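Long-range contacts in histone-lysine N-methyltransferase SETMAR (Homo sapiens, PDB 3BO5), which transfers methyl groups from S-adenosyl-L-methionine to a histone H3 lysine and, as a fusion with a mariner transposase, takes part in DNA double-strand break repair: residues E104-C109 with R223-V228; T41-V46 with V228-L233; Y83-C88 with H114-V119. The protein carries 2 engineered substitutions. All blocks are in the same frame, centred on the assembly; numbering follows the deposited sequence.

Contact 1 of 3, residues E104-C109 with R223-V228; sequences ECNVLC and RIDSMV. With ZN (zinc ion), chain B; ZN (zinc ion), chain C.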
ATOM      1  N   GLU A 104      -9.985  -7.365  -8.130  1.00 12.79           N
ATOM      2  CA  GLU A 104      -9.321  -8.627  -8.587  1.00 10.92           C
ATOM      3  C   GLU A 104     -10.275  -9.811  -8.466  1.00 12.35           C
ATOM      4  O   GLU A 104     -11.199  -9.822  -7.627  1.00 13.95           O
ATOM      5  CB  GLU A 104      -8.044  -8.913  -7.763  1.00 13.50           C
ATOM      6  CG  GLU A 104      -6.998  -7.874  -8.075  1.00 12.56           C
ATOM      7  CD  GLU A 104      -5.573  -8.303  -7.676  1.00 11.16           C
ATOM      8  OE1 GLU A 104      -5.352  -9.408  -7.095  1.00 12.21           O
ATOM      9  OE2 GLU A 104      -4.722  -7.419  -7.931  1.00 14.59           O
ATOM     10  N   CYS A 105      -9.988 -10.867  -9.258  1.00 10.67           N
ATOM     11  CA  CYS A 105     -10.669 -12.138  -9.006  1.00 12.71           C
ATOM     12  C   CYS A 105     -10.220 -12.622  -7.622  1.00 13.31           C
ATOM     13  O   CYS A 105      -9.147 -12.276  -7.149  1.00 16.00           O
ATOM     14  CB  CYS A 105     -10.377 -13.100 -10.128  1.00 14.57           C
ATOM     15  SG  CYS A 105     -11.201 -12.625 -11.581  1.00 12.70           S
ATOM     16  N   ASN A 106     -11.149 -13.296  -6.918  1.00 13.58           N
ATOM     17  CA  ASN A 106     -10.953 -13.603  -5.527  1.00 14.56           C
ATOM     18  C   ASN A 106     -11.073 -15.081  -5.226  1.00 15.53           C
ATOM     19  O   ASN A 106     -11.039 -15.898  -6.110  1.00 14.63           O
ATOM     20  CB  ASN A 106     -11.835 -12.727  -4.649  1.00 12.91           C
ATOM     21  CG  ASN A 106     -13.304 -13.062  -4.764  1.00 14.12           C
ATOM     22  OD1 ASN A 106     -13.671 -14.157  -5.154  1.00 14.61           O
ATOM     23  ND2 ASN A 106     -14.172 -12.122  -4.334  1.00 19.50           N
ATOM     24  N   VAL A 107     -11.167 -15.408  -3.936  1.00 15.64           N
ATOM     25  CA  VAL A 107     -11.121 -16.836  -3.583  1.00 17.25           C
ATOM     26  C   VAL A 107     -12.371 -17.581  -4.129  1.00 17.57           C
ATOM     27  O   VAL A 107     -12.362 -18.818  -4.261  1.00 19.34           O
ATOM     28  CB  VAL A 107     -10.984 -16.968  -2.054  1.00 18.19           C
ATOM     29  CG1 VAL A 107     -12.232 -16.477  -1.341  1.00 15.22           C
ATOM     30  CG2 VAL A 107     -10.572 -18.409  -1.651  1.00 22.37           C
ATOM     31  N   LEU A 108     -13.427 -16.830  -4.421  1.00 15.96           N
ATOM     32  CA  LEU A 108     -14.640 -17.455  -4.898  1.00 14.50           C
ATOM     33  C   LEU A 108     -14.777 -17.533  -6.403  1.00 15.78           C
ATOM     34  O   LEU A 108     -15.714 -18.238  -6.934  1.00 17.95           O
ATOM     35  CB  LEU A 108     -15.839 -16.757  -4.315  1.00 15.73           C
ATOM     36  CG  LEU A 108     -15.834 -16.841  -2.785  1.00 18.70           C
ATOM     37  CD1 LEU A 108     -17.153 -16.168  -2.438  1.00 17.95           C
ATOM     38  CD2 LEU A 108     -15.730 -18.277  -2.232  1.00 20.16           C
ATOM     39  N   CYS A 109     -13.950 -16.780  -7.133  1.00 13.75           N
ATOM     40  CA  CYS A 109     -13.956 -16.833  -8.588  1.00 14.89           C
ATOM     41  C   CYS A 109     -13.449 -18.235  -8.987  1.00 15.93           C
ATOM     42  O   CYS A 109     -12.456 -18.666  -8.450  1.00 18.85           O
ATOM     43  CB  CYS A 109     -13.027 -15.712  -9.145  1.00 14.50           C
ATOM     44  SG  CYS A 109     -13.673 -14.074  -8.792  1.00 13.26           S
ATOM     45  N   ARG A 223      -9.814  -4.075  -4.454  1.00 13.81           N
ATOM     46  CA  ARG A 223     -10.633  -5.052  -3.715  1.00 12.16           C
ATOM     47  C   ARG A 223     -10.463  -6.451  -4.211  1.00 14.30           C
ATOM     48  O   ARG A 223     -10.382  -6.667  -5.409  1.00 15.57           O
ATOM     49  CB  ARG A 223     -12.118  -4.617  -3.704  1.00 13.62           C
ATOM     50  CG  ARG A 223     -12.340  -3.410  -2.797  1.00 16.10           C
ATOM     51  CD  ARG A 223     -13.702  -2.789  -2.922  1.00 17.91           C
ATOM     52  NE  ARG A 223     -13.822  -1.778  -1.864  1.00 16.94           N
ATOM     53  CZ  ARG A 223     -13.331  -0.539  -1.946  1.00 15.73           C
ATOM     54  NH1 ARG A 223     -12.648  -0.133  -3.024  1.00 16.17           N
ATOM     55  NH2 ARG A 223     -13.530   0.307  -0.925  1.00 18.98           N
ATOM     56  N   ILE A 224     -10.440  -7.411  -3.292  1.00 12.31           N
ATOM     57  CA  ILE A 224     -10.238  -8.810  -3.629  1.00 13.27           C
ATOM     58  C   ILE A 224     -11.391  -9.584  -2.966  1.00 13.51           C
ATOM     59  O   ILE A 224     -12.462  -9.689  -3.535  1.00 13.47           O
ATOM     60  CB  ILE A 224      -8.886  -9.331  -3.219  1.00 13.54           C
ATOM     61  CG1 ILE A 224      -7.793  -8.345  -3.774  1.00 15.03           C
ATOM     62  CG2 ILE A 224      -8.664 -10.795  -3.740  1.00 15.16           C
ATOM     63  CD1 ILE A 224      -6.345  -8.788  -3.604  1.00 17.51           C
ATOM     64  N   ASP A 225     -11.154 -10.092  -1.762  1.00 14.26           N
ATOM     65  CA  ASP A 225     -12.252 -10.804  -1.068  1.00 16.06           C
ATOM     66  C   ASP A 225     -13.231  -9.903  -0.354  1.00 16.69           C
ATOM     67  O   ASP A 225     -14.396 -10.201  -0.234  1.00 17.71           O
ATOM     68  CB  ASP A 225     -11.678 -11.778  -0.049  1.00 14.65           C
ATOM     69  CG  ASP A 225     -10.862 -12.891  -0.662  1.00 19.20           C
ATOM     70  OD1 ASP A 225     -11.132 -13.273  -1.760  1.00 19.85           O
ATOM     71  OD2 ASP A 225      -9.962 -13.473  -0.001  1.00 24.44           O
ATOM     72  N   SER A 226     -12.713  -8.787   0.131  1.00 15.98           N
ATOM     73  CA  SER A 226     -13.367  -7.905   1.085  1.00 15.04           C
ATOM     74  C   SER A 226     -13.712  -6.541   0.578  1.00 15.19           C
ATOM     75  O   SER A 226     -13.001  -5.955  -0.255  1.00 16.03           O
ATOM     76  CB  SER A 226     -12.385  -7.778   2.287  1.00 16.28           C
ATOM     77  OG  SER A 226     -12.884  -6.876   3.275  1.00 16.15           O
ATOM     78  N   MET A 227     -14.772  -5.957   1.152  1.00 14.63           N
ATOM     79  CA  MET A 227     -15.050  -4.550   0.928  1.00 16.72           C
ATOM     80  C   MET A 227     -13.915  -3.608   1.421  1.00 15.59           C
ATOM     81  O   MET A 227     -13.812  -2.475   0.966  1.00 16.77           O
ATOM     82  CB  MET A 227     -16.343  -4.148   1.663  1.00 19.04           C
ATOM     83  CG  MET A 227     -16.827  -2.843   1.221  1.00 25.55           C
ATOM     84  SD  MET A 227     -17.484  -2.833  -0.463  1.00 35.74           S
ATOM     85  CE  MET A 227     -17.805  -1.103  -0.646  1.00 32.13           C
ATOM     86  N   VAL A 228     -13.128  -4.079   2.379  1.00 15.82           N
ATOM     87  CA  VAL A 228     -11.965  -3.316   2.857  1.00 14.04           C
ATOM     88  C   VAL A 228     -10.872  -3.439   1.756  1.00 13.54           C
ATOM     89  O   VAL A 228     -10.366  -4.566   1.492  1.00 13.05           O
ATOM     90  CB  VAL A 228     -11.403  -3.849   4.127  1.00 12.93           C
ATOM     91  CG1 VAL A 228     -10.258  -2.862   4.585  1.00 14.32           C
ATOM     92  CG2 VAL A 228     -12.540  -3.755   5.201  1.00 16.94           C
TER
HETATM   93 ZN    ZN B 301     -13.415 -12.917 -10.848  1.00 13.70          ZN
HETATM   94 ZN    ZN C 302     -10.467 -14.357 -13.012  1.00 14.66          ZN
HETATM   95  O   HOH W   1     -13.088  -8.730  -6.028  1.00 16.70           O
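Asn106 and Val107 meet Ile224 and Asp225 where, in this methyltransferase part of the fusion protein, the pre-SET region with its triangular cluster of three zinc ions joins the SET domain. The pairing of strands 102-103 and 217-223 is carried on by Glu104 N, which donates to Arg223 O at 2.8 Å. Beyond it, the type I turn from Asn106 to Cys109 contains an Asx turn, and the Asn106 side chain serves both this turn and the neighbouring segment. Its CB meets two oxygens of the other segment, 3.0 Å from Asp225 OD1 and 3.3 Å from Ile224 O. CG stands between the backbone N and the carbonyl carbon (chi1 70°), and the amide divides there. OD1 turns back into its own loop and accepts from Leu108 N, at 2.8 Å, and weakly from Cys109 N. ND2 reaches across to Ile224 O at 3.1 Å, with an N-H...O angle of 159°; the acceptor lies in the amide plane, although ND2 itself sits above the plane of the carbonyl it meets.

Asp225 supplies the next acceptor: its OD1 receives Val107 N at 3.0 Å, nearly along the C-O axis and nearly straight at 171°, and lies beside Val107 CG1. Apolar contact is supplied by Ile224, whose CG2 touches Asn106 CB while CG1 and CD1 run alongside the Glu104 side chain, whose carboxylate binds Val120 N and Gln121 NE2. The same loop holds metal: Cys109 SG ligates one zinc ion and accepts from Asn106 N, and Cys105 SG bridges that zinc ion and a second one, 2.4 Å from each.

Contact 2 of 3, residues T41-V46 with V228-L233; sequences TPDHVV and VPKLAL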
ATOM      1  N   THR A  41       2.634  -8.247   9.776  1.00 12.18           N
ATOM      2  CA  THR A  41       1.546  -8.946   9.134  1.00 13.90           C
ATOM      3  C   THR A  41       1.625  -8.686   7.666  1.00 13.09           C
ATOM      4  O   THR A  41       1.903  -7.539   7.261  1.00 13.73           O
ATOM      5  CB  THR A  41       0.176  -8.468   9.661  1.00 13.27           C
ATOM      6  OG1 THR A  41      -0.864  -9.162   8.954  1.00 14.10           O
ATOM      7  CG2 THR A  41      -0.074  -6.929   9.475  1.00 14.65           C
ATOM      8  N   PRO A  42       1.429  -9.741   6.859  1.00 14.08           N
ATOM      9  CA  PRO A  42       1.412  -9.504   5.430  1.00 13.11           C
ATOM     10  C   PRO A  42       0.112  -8.947   4.953  1.00 12.81           C
ATOM     11  O   PRO A  42      -0.016  -8.527   3.746  1.00 14.45           O
ATOM     12  CB  PRO A  42       1.662 -10.926   4.855  1.00 13.09           C
ATOM     13  CG  PRO A  42       0.961 -11.835   5.880  1.00 13.67           C
ATOM     14  CD  PRO A  42       1.197 -11.152   7.233  1.00 15.11           C
ATOM     15  N   ASP A  43      -0.923  -8.918   5.834  1.00 12.38           N
ATOM     16  CA  ASP A  43      -2.233  -8.558   5.379  1.00 11.84           C
ATOM     17  C   ASP A  43      -2.922  -7.675   6.408  1.00 11.10           C
ATOM     18  O   ASP A  43      -2.552  -7.694   7.565  1.00 11.70           O
ATOM     19  CB  ASP A  43      -3.145  -9.764   5.183  1.00 13.14           C
ATOM     20  CG  ASP A  43      -2.816 -10.486   3.901  1.00 14.10           C
ATOM     21  OD1 ASP A  43      -3.152  -9.950   2.841  1.00 18.53           O
ATOM     22  OD2 ASP A  43      -2.266 -11.597   4.032  1.00 20.01           O
ATOM     23  N   HIS A  44      -3.930  -6.948   5.987  1.00 12.54           N
ATOM     24  CA  HIS A  44      -4.724  -6.152   6.975  1.00 12.18           C
ATOM     25  C   HIS A  44      -5.250  -7.103   8.080  1.00 15.06           C
ATOM     26  O   HIS A  44      -5.564  -8.313   7.861  1.00 13.70           O
ATOM     27  CB  HIS A  44      -5.982  -5.580   6.388  1.00 13.22           C
ATOM     28  CG  HIS A  44      -5.808  -4.489   5.378  1.00 12.14           C
ATOM     29  ND1 HIS A  44      -4.802  -3.537   5.443  1.00 12.67           N
ATOM     30  CD2 HIS A  44      -6.583  -4.172   4.303  1.00 13.21           C
ATOM     31  CE1 HIS A  44      -4.981  -2.680   4.444  1.00 11.39           C
ATOM     32  NE2 HIS A  44      -6.039  -3.049   3.740  1.00 13.45           N
ATOM     33  N   VAL A  45      -5.380  -6.529   9.280  1.00 13.02           N
ATOM     34  CA  VAL A  45      -5.977  -7.241  10.399  1.00 14.40           C
ATOM     35  C   VAL A  45      -7.044  -6.320  10.979  1.00 14.75           C
ATOM     36  O   VAL A  45      -7.063  -5.118  10.728  1.00 14.28           O
ATOM     37  CB  VAL A  45      -4.954  -7.561  11.485  1.00 12.12           C
ATOM     38  CG1 VAL A  45      -3.798  -8.438  10.915  1.00 16.14           C
ATOM     39  CG2 VAL A  45      -4.374  -6.265  12.112  1.00 12.48           C
ATOM     40  N   VAL A  46      -7.968  -6.945  11.726  1.00 15.73           N
ATOM     41  CA  VAL A  46      -8.995  -6.157  12.421  1.00 15.46           C
ATOM     42  C   VAL A  46      -8.349  -5.315  13.479  1.00 15.98           C
ATOM     43  O   VAL A  46      -7.469  -5.798  14.256  1.00 17.53           O
ATOM     44  CB  VAL A  46      -9.973  -7.073  13.199  1.00 15.76           C
ATOM     45  CG1 VAL A  46     -10.812  -6.234  14.224  1.00 21.44           C
ATOM     46  CG2 VAL A  46     -10.845  -7.772  12.253  1.00 17.68           C
ATOM     47  N   VAL A 228     -13.128  -4.079   2.379  1.00 15.82           N
ATOM     48  CA  VAL A 228     -11.965  -3.316   2.857  1.00 14.04           C
ATOM     49  C   VAL A 228     -10.872  -3.439   1.756  1.00 13.54           C
ATOM     50  O   VAL A 228     -10.366  -4.566   1.492  1.00 13.05           O
ATOM     51  CB  VAL A 228     -11.403  -3.849   4.127  1.00 12.93           C
ATOM     52  CG1 VAL A 228     -10.258  -2.862   4.585  1.00 14.32           C
ATOM     53  CG2 VAL A 228     -12.540  -3.755   5.201  1.00 16.94           C
ATOM     54  N   PRO A 229     -10.540  -2.323   1.132  1.00 14.42           N
ATOM     55  CA  PRO A 229      -9.588  -2.451   0.029  1.00 13.05           C
ATOM     56  C   PRO A 229      -8.158  -2.679   0.460  1.00 11.72           C
ATOM     57  O   PRO A 229      -7.740  -2.280   1.549  1.00 12.53           O
ATOM     58  CB  PRO A 229      -9.637  -1.078  -0.651  1.00 13.06           C
ATOM     59  CG  PRO A 229      -9.826  -0.140   0.506  1.00 14.28           C
ATOM     60  CD  PRO A 229     -10.970  -0.922   1.293  1.00 13.60           C
ATOM     61  N   LYS A 230      -7.405  -3.387  -0.372  1.00 11.49           N
ATOM     62  CA  LYS A 230      -5.993  -3.409  -0.235  1.00 11.88           C
ATOM     63  C   LYS A 230      -5.449  -2.090  -0.794  1.00 12.79           C
ATOM     64  O   LYS A 230      -5.988  -1.541  -1.753  1.00 13.54           O
ATOM     65  CB  LYS A 230      -5.477  -4.552  -1.125  1.00 12.79           C
ATOM     66  CG  LYS A 230      -6.105  -5.870  -0.810  1.00 11.96           C
ATOM     67  CD  LYS A 230      -6.051  -6.239   0.681  1.00 13.31           C
ATOM     68  CE  LYS A 230      -6.571  -7.683   0.852  1.00 15.48           C
ATOM     69  NZ  LYS A 230      -6.823  -7.868   2.366  1.00 16.57           N
ATOM     70  N   LEU A 231      -4.417  -1.563  -0.137  1.00 11.43           N
ATOM     71  CA  LEU A 231      -3.824  -0.282  -0.539  1.00 12.48           C
ATOM     72  C   LEU A 231      -2.568  -0.670  -1.273  1.00 12.28           C
ATOM     73  O   LEU A 231      -1.522  -0.890  -0.694  1.00 13.58           O
ATOM     74  CB  LEU A 231      -3.484   0.559   0.707  1.00 13.16           C
ATOM     75  CG  LEU A 231      -4.713   0.916   1.563  1.00 16.59           C
ATOM     76  CD1 LEU A 231      -4.266   1.957   2.609  1.00 14.37           C
ATOM     77  CD2 LEU A 231      -5.932   1.325   0.775  1.00 22.77           C
ATOM     78  N   ALA A 232      -2.742  -0.827  -2.577  1.00 12.18           N
ATOM     79  CA  ALA A 232      -1.705  -1.524  -3.378  1.00 12.13           C
ATOM     80  C   ALA A 232      -0.799  -0.514  -4.027  1.00 11.84           C
ATOM     81  O   ALA A 232      -1.306   0.355  -4.734  1.00 12.06           O
ATOM     82  CB  ALA A 232      -2.421  -2.362  -4.434  1.00 14.00           C
ATOM     83  N   LEU A 233       0.520  -0.635  -3.843  1.00 10.46           N
ATOM     84  CA  LEU A 233       1.467   0.373  -4.425  1.00 10.48           C
ATOM     85  C   LEU A 233       2.064  -0.319  -5.641  1.00  9.57           C
ATOM     86  O   LEU A 233       2.546  -1.462  -5.561  1.00 12.45           O
ATOM     87  CB  LEU A 233       2.626   0.697  -3.476  1.00 10.13           C
ATOM     88  CG  LEU A 233       1.965   1.527  -2.362  1.00 13.57           C
ATOM     89  CD1 LEU A 233       2.038   1.013  -0.961  1.00 15.91           C
ATOM     90  CD2 LEU A 233       2.070   3.003  -2.583  1.00 13.33           C
TER
HETATM   91  O   HOH W   2      -4.123  -7.380   3.104  1.00 13.62           O
HETATM   92  O   HOH W   3      -5.713 -10.691   2.194  1.00 22.24           O
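His44 fills the tight half of this contact, its ring reaching from the N-terminal segment around strand 45-46 to the start of strand 230-235 in the SET domain. NE2 donates to Pro229 O at 2.9 Å, with an N-H...O angle of 152°. The oxygen lies only 3° out of the imidazole plane, so it meets the ring at its edge, while the nitrogen is tilted from the plane of the carbonyl. Beside this bond, CD2 comes to 3.9 Å from Val228 CG1, the two side chains crossing obliquely. Further cover comes from Ala156 and Val159 of strand 151-160 and Val197 of strand 193-199, which places the ring among the strands of the SET sheet.

The other half is loose and watery. The Lys230 chain bends at chi2 (-51°), which sets CD, and runs extended from there; its NZ stops 4.2 Å from Asp43 OD1, beyond salt-bridge range. Two waters link them. One takes a bond from NZ at 2.8 Å, accepts from His44 N and donates to Asp43 OD1 at 2.8 Å; the other also links that oxygen and NZ. Both residues are partly exposed, in contrast to the buried histidine.

NE2 acts as donor, whereas ND1 has Gly157 N as a weak hydrogen-bond partner. That pattern is consistent with a neutral imidazole protonated on NE2; Lys230 NZ, 5.1 Å from His44 NE2, may disfavour a second proton, although Asp43 would offset part of that effect.

Contact 3 of 3, residues Y83-C88 with H114-V119; sequences YDDNSC and HCRNRV. With ZN (zinc ion), chain C.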
ATOM      1  N   TYR A  83      -4.939  -5.203 -15.467  1.00 15.36           N
ATOM      2  CA  TYR A  83      -3.542  -5.523 -15.602  1.00 14.76           C
ATOM      3  C   TYR A  83      -3.276  -6.080 -16.989  1.00 16.58           C
ATOM      4  O   TYR A  83      -4.165  -6.687 -17.624  1.00 17.30           O
ATOM      5  CB  TYR A  83      -3.119  -6.588 -14.589  1.00 16.31           C
ATOM      6  CG  TYR A  83      -3.526  -6.208 -13.165  1.00 15.26           C
ATOM      7  CD1 TYR A  83      -2.886  -5.145 -12.502  1.00 16.25           C
ATOM      8  CD2 TYR A  83      -4.559  -6.902 -12.513  1.00 14.83           C
ATOM      9  CE1 TYR A  83      -3.217  -4.801 -11.180  1.00 16.59           C
ATOM     10  CE2 TYR A  83      -4.892  -6.565 -11.176  1.00 16.46           C
ATOM     11  CZ  TYR A  83      -4.229  -5.507 -10.541  1.00 17.47           C
ATOM     12  OH  TYR A  83      -4.579  -5.195  -9.273  1.00 15.95           O
ATOM     13  N   ASP A  84      -2.031  -5.892 -17.424  1.00 17.44           N
ATOM     14  CA  ASP A  84      -1.590  -6.558 -18.635  1.00 19.12           C
ATOM     15  C   ASP A  84      -1.013  -7.916 -18.386  1.00 19.09           C
ATOM     16  O   ASP A  84      -1.065  -8.465 -17.290  1.00 20.13           O
ATOM     17  CB  ASP A  84      -0.620  -5.672 -19.454  1.00 17.94           C
ATOM     18  CG  ASP A  84       0.685  -5.466 -18.811  1.00 17.59           C
ATOM     19  OD1 ASP A  84       1.132  -6.304 -17.986  1.00 18.36           O
ATOM     20  OD2 ASP A  84       1.323  -4.459 -19.217  1.00 20.58           O
ATOM     21  N   ASP A  85      -0.519  -8.527 -19.472  1.00 20.65           N
ATOM     22  CA  ASP A  85      -0.096  -9.888 -19.376  1.00 22.35           C
ATOM     23  C   ASP A  85       1.177 -10.049 -18.549  1.00 22.69           C
ATOM     24  O   ASP A  85       1.487 -11.197 -18.143  1.00 25.21           O
ATOM     25  CB  ASP A  85       0.068 -10.535 -20.764  1.00 23.84           C
ATOM     26  CG  ASP A  85       0.463 -11.987 -20.664  1.00 28.28           C
ATOM     27  OD1 ASP A  85      -0.351 -12.779 -20.157  1.00 32.34           O
ATOM     28  OD2 ASP A  85       1.593 -12.329 -21.044  1.00 33.51           O
ATOM     29  N   ASN A  86       1.893  -8.934 -18.309  1.00 20.28           N
ATOM     30  CA  ASN A  86       3.104  -8.928 -17.485  1.00 21.28           C
ATOM     31  C   ASN A  86       2.773  -8.521 -16.080  1.00 20.11           C
ATOM     32  O   ASN A  86       3.675  -8.297 -15.298  1.00 20.33           O
ATOM     33  CB  ASN A  86       4.137  -7.976 -18.027  1.00 23.68           C
ATOM     34  CG  ASN A  86       4.674  -8.433 -19.338  1.00 27.70           C
ATOM     35  OD1 ASN A  86       4.944  -9.631 -19.506  1.00 32.46           O
ATOM     36  ND2 ASN A  86       4.739  -7.518 -20.301  1.00 30.34           N
ATOM     37  N   SER A  87       1.482  -8.522 -15.753  1.00 18.45           N
ATOM     38  CA  SER A  87       1.000  -8.143 -14.421  1.00 19.07           C
ATOM     39  C   SER A  87       1.179  -6.671 -14.109  1.00 18.44           C
ATOM     40  O   SER A  87       1.107  -6.295 -12.920  1.00 18.87           O
ATOM     41  CB  SER A  87       1.702  -8.956 -13.349  1.00 20.76           C
ATOM     42  OG  SER A  87       1.301 -10.312 -13.570  1.00 25.86           O
ATOM     43  N   CYS A  88       1.366  -5.841 -15.135  1.00 18.60           N
ATOM     44  CA  CYS A  88       1.521  -4.421 -14.886  1.00 17.37           C
ATOM     45  C   CYS A  88       0.153  -3.727 -14.835  1.00 17.78           C
ATOM     46  O   CYS A  88      -0.745  -4.062 -15.624  1.00 18.17           O
ATOM     47  CB  CYS A  88       2.396  -3.795 -15.978  1.00 18.45           C
ATOM     48  SG  CYS A  88       4.030  -4.350 -15.959  1.00 20.40           S
ATOM     49  N   HIS A 114      -4.053 -18.609 -12.315  1.00 27.58           N
ATOM     50  CA  HIS A 114      -3.324 -17.947 -13.401  1.00 26.75           C
ATOM     51  C   HIS A 114      -4.059 -16.793 -14.067  1.00 22.39           C
ATOM     52  O   HIS A 114      -3.576 -16.146 -15.009  1.00 22.90           O
ATOM     53  CB  HIS A 114      -2.834 -18.975 -14.412  1.00 29.30           C
ATOM     54  CG  HIS A 114      -2.030 -20.048 -13.755  1.00 36.23           C
ATOM     55  ND1 HIS A 114      -2.491 -21.344 -13.609  1.00 42.18           N
ATOM     56  CD2 HIS A 114      -0.846 -19.989 -13.094  1.00 41.88           C
ATOM     57  CE1 HIS A 114      -1.595 -22.051 -12.939  1.00 44.81           C
ATOM     58  NE2 HIS A 114      -0.588 -21.252 -12.613  1.00 45.74           N
ATOM     59  N   CYS A 115      -5.265 -16.538 -13.570  1.00 18.57           N
ATOM     60  CA  CYS A 115      -6.057 -15.515 -14.163  1.00 16.14           C
ATOM     61  C   CYS A 115      -5.243 -14.204 -14.124  1.00 16.48           C
ATOM     62  O   CYS A 115      -4.647 -13.878 -13.106  1.00 17.90           O
ATOM     63  CB  CYS A 115      -7.337 -15.319 -13.319  1.00 15.74           C
ATOM     64  SG  CYS A 115      -8.372 -13.934 -13.858  1.00 14.48           S
ATOM     65  N   ARG A 116      -5.277 -13.459 -15.236  1.00 16.73           N
ATOM     66  CA  ARG A 116      -4.558 -12.170 -15.330  1.00 17.38           C
ATOM     67  C   ARG A 116      -5.091 -11.114 -14.397  1.00 15.62           C
ATOM     68  O   ARG A 116      -4.383 -10.113 -14.192  1.00 17.36           O
ATOM     69  CB  ARG A 116      -4.539 -11.601 -16.747  1.00 18.87           C
ATOM     70  CG  ARG A 116      -3.533 -12.426 -17.570  1.00 24.82           C
ATOM     71  CD  ARG A 116      -3.890 -12.409 -19.052  1.00 33.48           C
ATOM     72  NE  ARG A 116      -3.719 -11.121 -19.715  1.00 43.53           N
ATOM     73  CZ  ARG A 116      -3.867 -10.967 -21.032  1.00 48.22           C
ATOM     74  NH1 ARG A 116      -3.699  -9.781 -21.592  1.00 50.87           N
ATOM     75  NH2 ARG A 116      -4.185 -12.017 -21.789  1.00 49.88           N
ATOM     76  N   ASN A 117      -6.279 -11.343 -13.839  1.00 12.99           N
ATOM     77  CA  ASN A 117      -6.835 -10.379 -12.891  1.00 12.40           C
ATOM     78  C   ASN A 117      -6.567 -10.781 -11.442  1.00 13.28           C
ATOM     79  O   ASN A 117      -7.348 -10.377 -10.556  1.00 13.42           O
ATOM     80  CB  ASN A 117      -8.348 -10.157 -13.139  1.00 12.90           C
ATOM     81  CG  ASN A 117      -8.869  -8.925 -12.492  1.00 12.36           C
ATOM     82  OD1 ASN A 117      -8.249  -7.875 -12.599  1.00 13.92           O
ATOM     83  ND2 ASN A 117     -10.059  -9.026 -11.893  1.00 11.88           N
ATOM     84  N   ARG A 118      -5.494 -11.543 -11.219  1.00 13.49           N
ATOM     85  CA  ARG A 118      -4.987 -11.853  -9.849  1.00 13.81           C
ATOM     86  C   ARG A 118      -3.562 -11.370  -9.837  1.00 14.46           C
ATOM     87  O   ARG A 118      -2.705 -11.966 -10.516  1.00 16.95           O
ATOM     88  CB  ARG A 118      -5.044 -13.366  -9.563  1.00 14.55           C
ATOM     89  CG  ARG A 118      -6.446 -13.938  -9.706  1.00 15.26           C
ATOM     90  CD  ARG A 118      -6.362 -15.413  -9.575  1.00 15.27           C
ATOM     91  NE  ARG A 118      -7.666 -16.118  -9.643  1.00 15.57           N
ATOM     92  CZ  ARG A 118      -8.506 -16.268  -8.644  1.00 16.26           C
ATOM     93  NH1 ARG A 118      -8.308 -15.653  -7.493  1.00 15.60           N
ATOM     94  NH2 ARG A 118      -9.621 -17.024  -8.845  1.00 16.43           N
ATOM     95  N   VAL A 119      -3.314 -10.280  -9.127  1.00 13.31           N
ATOM     96  CA  VAL A 119      -1.970  -9.641  -9.110  1.00 13.75           C
ATOM     97  C   VAL A 119      -1.658  -9.255  -7.679  1.00 12.91           C
ATOM     98  O   VAL A 119      -0.764  -9.879  -7.100  1.00 14.39           O
ATOM     99  CB  VAL A 119      -1.837  -8.462 -10.063  1.00 15.15           C
ATOM    100  CG1 VAL A 119      -0.586  -7.640  -9.804  1.00 15.39           C
ATOM    101  CG2 VAL A 119      -1.870  -8.978 -11.480  1.00 15.27           C
TER
HETATM  102 ZN    ZN C 302     -10.467 -14.357 -13.012  1.00 14.66          ZN
HETATM  103  O   HOH W   4      -7.055  -7.354 -15.095  1.00 14.90           O
HETATM  104  O   HOH W   5      -4.514  -8.930 -18.714  1.00 44.97           O
HETATM  105  O   HOH W   6      -1.788  -9.910 -15.025  1.00 18.02           O
HETATM  106  O   HOH W   7      -0.297 -12.135 -11.637  1.00 35.97           O
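Two turns of the zinc-binding pre-SET region pack together here; Tyr83, just before one turn, and Val119, just after the other, form the apolar junction. Val119 CG2 lies over one face of the Tyr83 ring, 3.7 Å from its centroid and 20° off the normal: a CH-pi contact. CB of the valine approaches the far part of the ring, near CE2 and CZ, and its CG1 lies against Ser87 O. Tyr83 OH probably hydrogen-bonds to Glu104 OE2. An alanine here removes the ring and would probably open a gap beside Val119 CB and CG2 and leave Glu104 OE2 with one partner fewer.

Polar links between the turns run mostly through water. One water accepts from Tyr83 N at 3.0 Å and donates to Asn117 OD1, which also binds Asn82 ND2; another donates to both Asp84 O and Arg116 O. On the solvent-exposed side the Arg116 guanidinium lies across Asp85, with Asp85 OD1 3.8 Å from Arg116 NE. The oxygen sits over the guanidinium face and no N-H points at it, so this long salt bridge rests on charge alone.

Asp84 OD1 accepts from Asn86 N at 2.8 Å, an Asx turn, and from Cys88 N at 2.9 Å on the opposite face of the carboxylate. In the other turn, Cys115 SG accepts from Asn117 N while bound to zinc at 2.3 Å. An amide N-H donating to a metal-bound thiolate is typical of cysteine-zinc sites, and here it belongs to the triangular cluster of the pre-SET domain.

From the N terminus, the chain first enters contact 2 at 41-46; this contact closes only when 228-233 arrives, so it encloses the widest loop and ties the N-terminal segment around strand 45-46 to strand 230-235 of the SET sheet. Contacts 3 and 1 both nest inside that loop and cross each other: 83-88, 104-109, 114-119 and 223-228 follow in turn. Contact 3 closes a short loop within the pre-SET region, whereas contact 1 joins that region to the loop between strands 217-223 and 230-235. Contacts 1 and 3 meet through Cys105 N and Asn117 O and share a zinc ion. Contacts 1 and 2 share Val228, while contacts 2 and 3 do not touch.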